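Local coordinates for protein propionate kinase (Francisella tularensis subsp. tularensis, PDB 3KHY) that probably catalyses magnesium-dependent transfer of phosphate between ATP and short-chain carboxylates such as acetate, giving acetyl phosphate and ADP, and acts as a homodimer, at residues C40-K45 / F63-D68; I111-L116 / M220-L225; I153-Y156 / L162-K165; S182-K187 / M366-N371. All coordinates share one frame; numbering follows the deposited sequence.

Contact 1 (C40-K45 / F63-D68)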
# COMPACT_ATOMS: atom_id res chain seq x y z
N CYS A 40 18.26 31.71 16.17
CA CYS A 40 18.58 30.64 17.10
C CYS A 40 18.01 30.97 18.48
O CYS A 40 18.18 32.08 18.98
CB CYS A 40 20.09 30.45 17.18
SG CYS A 40 20.60 29.15 18.31
N LYS A 41 17.33 30.00 19.08
CA LYS A 41 16.78 30.16 20.43
C LYS A 41 16.61 28.81 21.13
O LYS A 41 16.41 27.79 20.49
CB LYS A 41 15.44 30.88 20.38
CG LYS A 41 14.38 30.12 19.62
CD LYS A 41 13.00 30.69 19.84
CE LYS A 41 11.97 29.90 19.05
NZ LYS A 41 10.59 30.41 19.27
N VAL A 42 16.67 28.83 22.45
CA VAL A 42 16.43 27.63 23.22
C VAL A 42 15.27 27.87 24.18
O VAL A 42 15.28 28.83 24.96
CB VAL A 42 17.67 27.21 24.02
CG1 VAL A 42 17.47 25.83 24.63
CG2 VAL A 42 18.90 27.24 23.12
N VAL A 43 14.25 27.02 24.10
CA VAL A 43 13.15 27.07 25.05
C VAL A 43 13.38 26.06 26.17
O VAL A 43 13.76 24.92 25.92
CB VAL A 43 11.80 26.75 24.39
CG1 VAL A 43 10.67 26.95 25.40
CG2 VAL A 43 11.59 27.62 23.16
N PHE A 44 13.19 26.50 27.41
CA PHE A 44 13.29 25.63 28.56
C PHE A 44 11.95 25.65 29.27
O PHE A 44 11.43 26.73 29.60
CB PHE A 44 14.34 26.14 29.54
CG PHE A 44 15.75 26.10 29.02
CD1 PHE A 44 16.55 24.99 29.22
CD2 PHE A 44 16.30 27.20 28.39
CE1 PHE A 44 17.85 24.96 28.77
CE2 PHE A 44 17.61 27.19 27.94
CZ PHE A 44 18.38 26.07 28.13
N LYS A 45 11.41 24.48 29.55
CA LYS A 45 10.16 24.39 30.29
C LYS A 45 10.34 23.54 31.54
O LYS A 45 10.42 22.32 31.46
CB LYS A 45 9.05 23.80 29.41
CG LYS A 45 8.69 24.67 28.21
CD LYS A 45 7.72 23.93 27.28
CE LYS A 45 7.15 24.87 26.23
NZ LYS A 45 6.24 24.18 25.27
N PHE A 63 24.71 23.47 23.03
CA PHE A 63 25.05 22.47 24.03
C PHE A 63 25.65 23.05 25.30
O PHE A 63 25.37 22.56 26.40
CB PHE A 63 25.98 21.40 23.44
CG PHE A 63 25.24 20.24 22.84
CD1 PHE A 63 24.62 19.30 23.65
CD2 PHE A 63 25.14 20.10 21.46
CE1 PHE A 63 23.93 18.24 23.10
CE2 PHE A 63 24.45 19.04 20.91
CZ PHE A 63 23.84 18.11 21.73
N GLU A 64 26.47 24.09 25.17
CA GLU A 64 27.05 24.73 26.33
C GLU A 64 25.97 25.44 27.13
O GLU A 64 26.02 25.48 28.35
CB GLU A 64 28.15 25.72 25.94
CG GLU A 64 29.43 25.07 25.45
CD GLU A 64 30.57 26.07 25.34
OE1 GLU A 64 30.46 27.17 25.93
OE2 GLU A 64 31.58 25.75 24.67
N MSE A 65 24.99 26.00 26.42
CA MSE A 65 23.88 26.64 27.10
C MSE A 65 23.04 25.60 27.83
O MSE A 65 22.58 25.83 28.95
CB MSE A 65 23.02 27.42 26.10
CG MSE A 65 21.73 27.96 26.71
SE MSE A 65 20.79 29.19 25.52
CE MSE A 65 21.79 30.85 25.89
N LEU A 66 22.86 24.44 27.20
CA LEU A 66 22.13 23.36 27.83
C LEU A 66 22.89 22.92 29.07
O LEU A 66 22.31 22.75 30.14
CB LEU A 66 21.94 22.19 26.87
CG LEU A 66 21.28 20.96 27.48
CD1 LEU A 66 20.00 21.34 28.19
CD2 LEU A 66 21.03 19.89 26.43
N LYS A 67 24.20 22.74 28.93
CA LYS A 67 25.03 22.36 30.06
C LYS A 67 24.92 23.40 31.17
O LYS A 67 24.73 23.06 32.34
CB LYS A 67 26.49 22.18 29.65
CG LYS A 67 27.39 21.68 30.77
CD LYS A 67 28.77 21.32 30.25
CE LYS A 67 29.62 20.64 31.31
NZ LYS A 67 30.93 20.19 30.76
N ASP A 68 25.03 24.68 30.80
CA ASP A 68 24.96 25.76 31.77
C ASP A 68 23.67 25.69 32.57
O ASP A 68 23.68 25.82 33.80
CB ASP A 68 25.07 27.12 31.08
CG ASP A 68 26.46 27.42 30.58
OD1 ASP A 68 27.41 26.71 30.98
OD2 ASP A 68 26.61 28.37 29.78
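M65, a selenomethionine on helix 59-72, extends its side chain towards V42 and F44 of strand 41-45. Its CB still stands back from the strand. With CG anti to the backbone N (chi1 172°), the chain runs straight out, and CG comes 4.1 Å from F44 CZ, at the edge of the phenyl ring. One atom further on, SE reaches V42, lying 3.6 Å from V42 CG2 and 4.0 Å from V42 CB, the two side chains running alongside each other with opposite headings. The chain then bends at chi3 and carries CE off the straight course. This helix lies over the antiparallel beginning of the N-terminal sheet, in a family related to the actin-like ATPases. After the hairpin of strands 41-45 and 49-53 the chain returns across one sheet face as the helix, whose short segment runs 26° from the strand direction with the axes 10.2 Å apart. V42 and F44, two residues apart, both point at the helix, as alternate residues of a strand do. A methyl joins the methylene of M65 at the phenyl edge: L66 CD1 lies 4.3 Å from F44 CE1. Elsewhere F44 stacks on F69, further along the same helix, and its ring also meets that of F16. K52 of the neighbouring strand 49-53 and L54, just beyond its end, border M65.

Contact 2 (I111-L116 / M220-L225)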
# COMPACT_ATOMS: atom_id res chain seq x y z
N ILE A 111 23.20 5.59 7.37
CA ILE A 111 23.03 6.93 6.82
C ILE A 111 22.16 6.93 5.56
O ILE A 111 21.25 7.76 5.43
CB ILE A 111 24.38 7.59 6.50
CG1 ILE A 111 25.19 7.81 7.78
CG2 ILE A 111 24.17 8.92 5.80
CD1 ILE A 111 24.62 8.85 8.68
N ALA A 112 22.44 6.02 4.63
CA ALA A 112 21.67 5.95 3.39
C ALA A 112 20.16 5.75 3.64
O ALA A 112 19.33 6.17 2.84
CB ALA A 112 22.20 4.84 2.49
N LEU A 113 19.82 5.10 4.75
CA LEU A 113 18.42 4.88 5.09
C LEU A 113 17.73 6.14 5.65
O LEU A 113 16.52 6.27 5.56
CB LEU A 113 18.26 3.67 6.02
CG LEU A 113 18.71 2.35 5.37
CD1 LEU A 113 18.77 1.19 6.37
CD2 LEU A 113 17.82 2.01 4.18
N ALA A 114 18.52 7.05 6.21
CA ALA A 114 18.01 8.32 6.74
C ALA A 114 19.07 9.39 6.56
O ALA A 114 19.68 9.84 7.53
CB ALA A 114 17.67 8.18 8.22
N PRO A 115 19.31 9.80 5.31
CA PRO A 115 20.46 10.64 4.96
C PRO A 115 20.44 12.03 5.59
O PRO A 115 21.50 12.65 5.68
CB PRO A 115 20.36 10.73 3.43
CG PRO A 115 18.92 10.49 3.13
CD PRO A 115 18.48 9.47 4.13
N LEU A 116 19.28 12.51 6.01
CA LEU A 116 19.19 13.85 6.60
C LEU A 116 19.17 13.85 8.13
O LEU A 116 19.26 14.90 8.75
CB LEU A 116 17.95 14.58 6.08
CG LEU A 116 17.82 14.69 4.57
CD1 LEU A 116 16.46 15.27 4.20
CD2 LEU A 116 18.95 15.52 3.97
N MSE A 220 4.24 2.13 8.09
CA MSE A 220 5.33 2.86 7.42
C MSE A 220 6.25 1.89 6.68
O MSE A 220 6.16 0.70 6.88
CB MSE A 220 6.09 3.75 8.40
CG MSE A 220 5.32 5.02 8.76
SE MSE A 220 6.05 5.91 10.32
CE MSE A 220 5.13 7.64 10.14
N GLY A 221 7.13 2.39 5.82
CA GLY A 221 7.85 1.47 4.94
C GLY A 221 9.34 1.52 5.13
O GLY A 221 9.85 1.38 6.25
N LEU A 222 10.04 1.73 4.03
CA LEU A 222 11.48 2.00 4.07
C LEU A 222 11.73 3.23 4.93
O LEU A 222 12.63 3.24 5.77
CB LEU A 222 12.00 2.26 2.65
CG LEU A 222 13.49 2.51 2.42
CD1 LEU A 222 14.27 1.23 2.61
CD2 LEU A 222 13.69 3.04 1.00
N THR A 223 10.91 4.26 4.72
CA THR A 223 10.98 5.49 5.50
C THR A 223 9.61 5.80 6.10
O THR A 223 8.64 5.09 5.82
CB THR A 223 11.40 6.69 4.63
OG1 THR A 223 10.26 7.18 3.92
CG2 THR A 223 12.51 6.30 3.65
N PRO A 224 9.51 6.87 6.91
CA PRO A 224 8.21 7.27 7.49
C PRO A 224 7.23 7.95 6.52
O PRO A 224 6.23 8.51 6.97
CB PRO A 224 8.61 8.26 8.61
CG PRO A 224 10.08 7.96 8.89
CD PRO A 224 10.63 7.60 7.53
N LEU A 225 7.49 7.91 5.22
CA LEU A 225 6.55 8.45 4.22
C LEU A 225 5.31 7.56 3.97
O LEU A 225 4.23 8.06 3.67
CB LEU A 225 7.26 8.67 2.89
CG LEU A 225 6.38 9.07 1.70
CD1 LEU A 225 5.67 10.40 1.97
CD2 LEU A 225 7.22 9.15 0.45
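L113, at the end of a short 3-10 segment, and L222, in an irregular loop, meet beside a turn that the second subunit holds, and they do so almost entirely through one methyl pair: L113 CD2 lies 4.0 Å from L222 CD1. The side chains cross at about a right angle, and for each leucine the end of the chain comes nearer than its CB direction would suggest. In L222, CG stands anti to the backbone N (chi1 -177°), and CD1 is the branch that reaches L113. A looser touch sets T223 CG2 4.4 Å from the carbonyl O of L113. The other branch of T223 is polar and occupied: OG1 accepts from L225 N at 3.1 Å with an N-H...O angle of 163°, which makes an ST turn. That hydroxyl also bonds to S240 OG of the second subunit, while T223 N bonds to D238 OD2, also of the second subunit. Nearby, P224 O accepts from R233, a predicted transition-state stabiliser. The first loop bridges helices 101-109 and 118-131, the second follows strand 214-218 and leads towards helix 241-249, and Y244 and N248 of the second subunit, on its copy of that last helix, pack against L113 and A112.

Contact 3 (I153-Y156 / L162-K165)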
# COMPACT_ATOMS: atom_id res chain seq x y z
N ILE A 153 6.52 -10.72 5.52
CA ILE A 153 5.72 -9.52 5.76
C ILE A 153 6.53 -8.25 5.45
O ILE A 153 6.02 -7.33 4.82
CB ILE A 153 5.20 -9.47 7.21
CG1 ILE A 153 4.10 -10.52 7.39
CG2 ILE A 153 4.64 -8.07 7.53
CD1 ILE A 153 3.64 -10.72 8.83
N ALA A 154 7.80 -8.24 5.85
CA ALA A 154 8.65 -7.05 5.71
C ALA A 154 9.20 -6.84 4.31
O ALA A 154 9.37 -5.70 3.87
CB ALA A 154 9.79 -7.11 6.71
N GLU A 155 9.50 -7.92 3.60
CA GLU A 155 10.07 -7.81 2.25
C GLU A 155 9.06 -7.34 1.21
O GLU A 155 7.89 -7.70 1.25
CB GLU A 155 10.71 -9.14 1.81
CG GLU A 155 12.02 -9.46 2.54
CD GLU A 155 12.69 -10.73 2.02
OE1 GLU A 155 12.36 -11.21 0.90
OE2 GLU A 155 13.57 -11.25 2.73
N TYR A 156 9.51 -6.52 0.28
CA TYR A 156 8.70 -6.19 -0.89
C TYR A 156 8.89 -7.25 -1.98
O TYR A 156 9.83 -8.05 -1.91
CB TYR A 156 9.08 -4.82 -1.43
CG TYR A 156 8.83 -3.69 -0.44
CD1 TYR A 156 7.55 -3.47 0.07
CD2 TYR A 156 9.86 -2.86 -0.03
CE1 TYR A 156 7.32 -2.43 0.97
CE2 TYR A 156 9.64 -1.83 0.86
CZ TYR A 156 8.37 -1.62 1.36
OH TYR A 156 8.15 -0.59 2.26
N LEU A 162 18.00 -6.10 -4.69
CA LEU A 162 17.57 -4.84 -4.09
C LEU A 162 17.18 -5.03 -2.62
O LEU A 162 17.49 -4.20 -1.77
CB LEU A 162 16.41 -4.25 -4.89
CG LEU A 162 16.83 -3.74 -6.27
CD1 LEU A 162 15.62 -3.21 -7.02
CD2 LEU A 162 17.86 -2.63 -6.11
N THR A 163 16.52 -6.14 -2.34
CA THR A 163 16.14 -6.50 -0.98
C THR A 163 17.37 -6.68 -0.09
O THR A 163 17.43 -6.12 1.00
CB THR A 163 15.32 -7.80 -0.98
OG1 THR A 163 14.12 -7.59 -1.73
CG2 THR A 163 14.97 -8.24 0.45
N HIS A 164 18.34 -7.45 -0.57
CA HIS A 164 19.44 -7.91 0.28
C HIS A 164 20.73 -7.10 0.17
O HIS A 164 21.26 -6.64 1.18
CB HIS A 164 19.67 -9.41 0.07
CG HIS A 164 18.47 -10.24 0.39
ND1 HIS A 164 18.09 -10.51 1.69
CD2 HIS A 164 17.54 -10.81 -0.40
CE1 HIS A 164 16.99 -11.24 1.68
NE2 HIS A 164 16.63 -11.43 0.42
N LYS A 165 21.24 -6.89 -1.04
CA LYS A 165 22.44 -6.07 -1.17
C LYS A 165 22.15 -4.64 -0.75
O LYS A 165 22.96 -4.00 -0.08
CB LYS A 165 22.98 -6.11 -2.60
CG LYS A 165 24.28 -5.35 -2.80
CD LYS A 165 24.80 -5.56 -4.21
CE LYS A 165 26.05 -4.75 -4.47
NZ LYS A 165 26.57 -4.99 -5.85
O HOH W 1 14.34 -12.77 -0.15
O HOH W 2 12.24 -6.16 -0.09
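E155 meets T163 and H164 in a local, partly water-bridged contact between the chain just leaving helix 151-154 and the next short helix, 160-164, in a part of this acetokinase-family fold that packs against the second subunit. The five-residue connection folds the chain back on itself: E155 is the first residue to leave helical geometry after helix 151-154, and its CA is 7.0 Å from the CA of T163. The glutamate side chain is extended beyond CG and crosses T163 at about a right angle. In T163, OG1 lies beside the backbone N at chi1 -62°, which leaves CG2 anti to it; this methyl does the touching, 3.7 Å from E155 CD. The same methyl sits over the centre of the H164 ring, 3.6 Å above its plane, and thus lies against both flat groups. Carboxylate and imidazole are turned nearly perpendicular, their planes 86° apart, and E155 OE2 comes obliquely to within 3.6 Å of H164 CE1. Two waters supply the polar links. One bonds Y156 N at 2.8 Å as acceptor and T163 OG1 at 2.9 Å, tying the backbone just past the first helix to the hydroxyl branch of the threonine. H164 also meets the ring of Y160, and L291 of the second subunit packs on E155. The other water donates to E155 OE1 at 2.7 Å and lies in the imidazole plane at the ring edge, 2.7 Å from H164 NE2.

Contact 4 (S182-K187 / M366-N371); sequences SEQAAK and MVIATN
Q184 divides its side chain between two tasks: OE1 accepts from K187 NZ at 2.9 Å, one helical turn on, while CB rests against I368 across the contact. The lysine nitrogen stands 24° out of the carbonyl plane of the amide. A bend at chi2 (-59°) takes the amide away from I368, leaving the aliphatic root to pack. Helix 175-188 packs on one face of the five-stranded C-terminal sheet, here next to its outermost strand 365-367, which lies parallel to strand 316-320, an alpha/beta layer of the actin-like ATPase family. Just past the strand, I368 is still joined to the neighbouring strand 316-320: its O accepts from T320 OG1 and its side chain packs on V318. The chain then heads for helix 372-382: T370 N bonds to E325 OE2, a residue predicted to bind ATP, and N371 is the N-cap, its OD1 accepting from L374 N. I368 uses both branches on helix 175-188. CG2 is 3.9 Å from Q184 CB, and the CG1 arm, extended at chi2, pushes its tip onto A185, where the small side chain lets it approach the helix backbone: I368 CD1 lies 3.8 Å from A185 CB and 3.7 Å from A185 CA.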
# COMPACT_ATOMS: atom_id res chain seq x y z
N SER A 182 2.12 -0.27 23.66
CA SER A 182 1.71 -1.65 23.78
C SER A 182 2.14 -2.17 25.15
O SER A 182 1.43 -2.97 25.75
CB SER A 182 2.25 -2.52 22.64
OG SER A 182 3.66 -2.50 22.58
N GLU A 183 3.27 -1.70 25.67
CA GLU A 183 3.64 -2.05 27.05
C GLU A 183 2.62 -1.55 28.07
O GLU A 183 2.30 -2.27 29.02
CB GLU A 183 5.04 -1.56 27.42
CG GLU A 183 6.13 -2.38 26.76
CD GLU A 183 7.52 -1.99 27.21
OE1 GLU A 183 7.65 -1.08 28.06
OE2 GLU A 183 8.47 -2.61 26.71
N GLN A 184 2.11 -0.33 27.88
CA GLN A 184 1.12 0.23 28.80
C GLN A 184 -0.20 -0.53 28.68
O GLN A 184 -0.86 -0.80 29.69
CB GLN A 184 0.90 1.72 28.54
CG GLN A 184 2.11 2.58 28.83
CD GLN A 184 2.56 2.45 30.29
OE1 GLN A 184 3.73 2.19 30.56
NE2 GLN A 184 1.63 2.60 31.21
N ALA A 185 -0.56 -0.91 27.46
CA ALA A 185 -1.79 -1.66 27.23
C ALA A 185 -1.73 -2.99 27.96
O ALA A 185 -2.72 -3.45 28.52
CB ALA A 185 -2.01 -1.88 25.74
N ALA A 186 -0.55 -3.59 27.97
CA ALA A 186 -0.35 -4.87 28.65
C ALA A 186 -0.58 -4.74 30.15
O ALA A 186 -1.11 -5.65 30.78
CB ALA A 186 1.04 -5.43 28.36
N LYS A 187 -0.18 -3.61 30.72
CA LYS A 187 -0.41 -3.40 32.16
C LYS A 187 -1.90 -3.33 32.50
O LYS A 187 -2.31 -3.66 33.62
CB LYS A 187 0.27 -2.12 32.64
CG LYS A 187 1.78 -2.12 32.55
CD LYS A 187 2.35 -0.86 33.18
CE LYS A 187 3.73 -0.55 32.64
NZ LYS A 187 4.18 0.82 33.06
N MSE A 366 -9.31 1.81 23.09
CA MSE A 366 -8.64 2.50 24.18
C MSE A 366 -7.98 3.77 23.71
O MSE A 366 -7.73 3.94 22.52
CB MSE A 366 -7.55 1.60 24.80
CG MSE A 366 -8.09 0.25 25.24
SE MSE A 366 -6.75 -0.93 26.05
CE MSE A 366 -6.41 0.09 27.71
N VAL A 367 -7.74 4.66 24.65
CA VAL A 367 -6.88 5.80 24.44
C VAL A 367 -5.78 5.73 25.48
O VAL A 367 -6.05 5.71 26.68
CB VAL A 367 -7.63 7.13 24.60
CG1 VAL A 367 -6.66 8.29 24.41
CG2 VAL A 367 -8.79 7.22 23.62
N ILE A 368 -4.53 5.70 25.02
CA ILE A 368 -3.38 5.63 25.92
C ILE A 368 -2.38 6.67 25.47
O ILE A 368 -2.02 6.73 24.29
CB ILE A 368 -2.73 4.22 25.87
CG1 ILE A 368 -3.74 3.15 26.30
CG2 ILE A 368 -1.46 4.18 26.73
CD1 ILE A 368 -3.15 1.71 26.31
N ALA A 369 -1.94 7.52 26.39
CA ALA A 369 -1.02 8.60 26.04
C ALA A 369 0.35 8.01 25.78
O ALA A 369 0.83 7.19 26.56
CB ALA A 369 -0.95 9.63 27.17
N THR A 370 0.99 8.40 24.70
CA THR A 370 2.34 7.91 24.45
C THR A 370 3.35 8.80 25.17
O THR A 370 3.04 9.94 25.53
CB THR A 370 2.65 7.77 22.94
OG1 THR A 370 3.89 7.07 22.77
CG2 THR A 370 2.76 9.13 22.27
N ASN A 371 4.55 8.28 25.41
CA ASN A 371 5.57 9.06 26.09
C ASN A 371 6.92 8.53 25.63
O ASN A 371 7.56 7.73 26.32
CB ASN A 371 5.43 8.95 27.62
CG ASN A 371 6.30 9.97 28.37
OD1 ASN A 371 7.27 10.51 27.82
ND2 ASN A 371 5.94 10.24 29.62

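How the contacts relate
From the N terminus, contact 1 closes first and locally, bringing helix 59-72 back over the N-terminal sheet after the 41-45/49-53 hairpin. Contact 2 opens at 111-116; before its partner 220-225 arrives, contact 3 opens and closes within the intervening chain, between the end of one short helix and the next. Contact 4 opens there as well, at 182-187, but closes only at 366-371, so contacts 2 and 4 cross. Contact 4 sets the end of the last strand of the C-terminal sheet against helix 175-188. Contacts 2 and 3 adjoin, with Y156 OH 3.4 Å from G221 CA, and both border the second subunit, whereas contacts 1 and 4 do not.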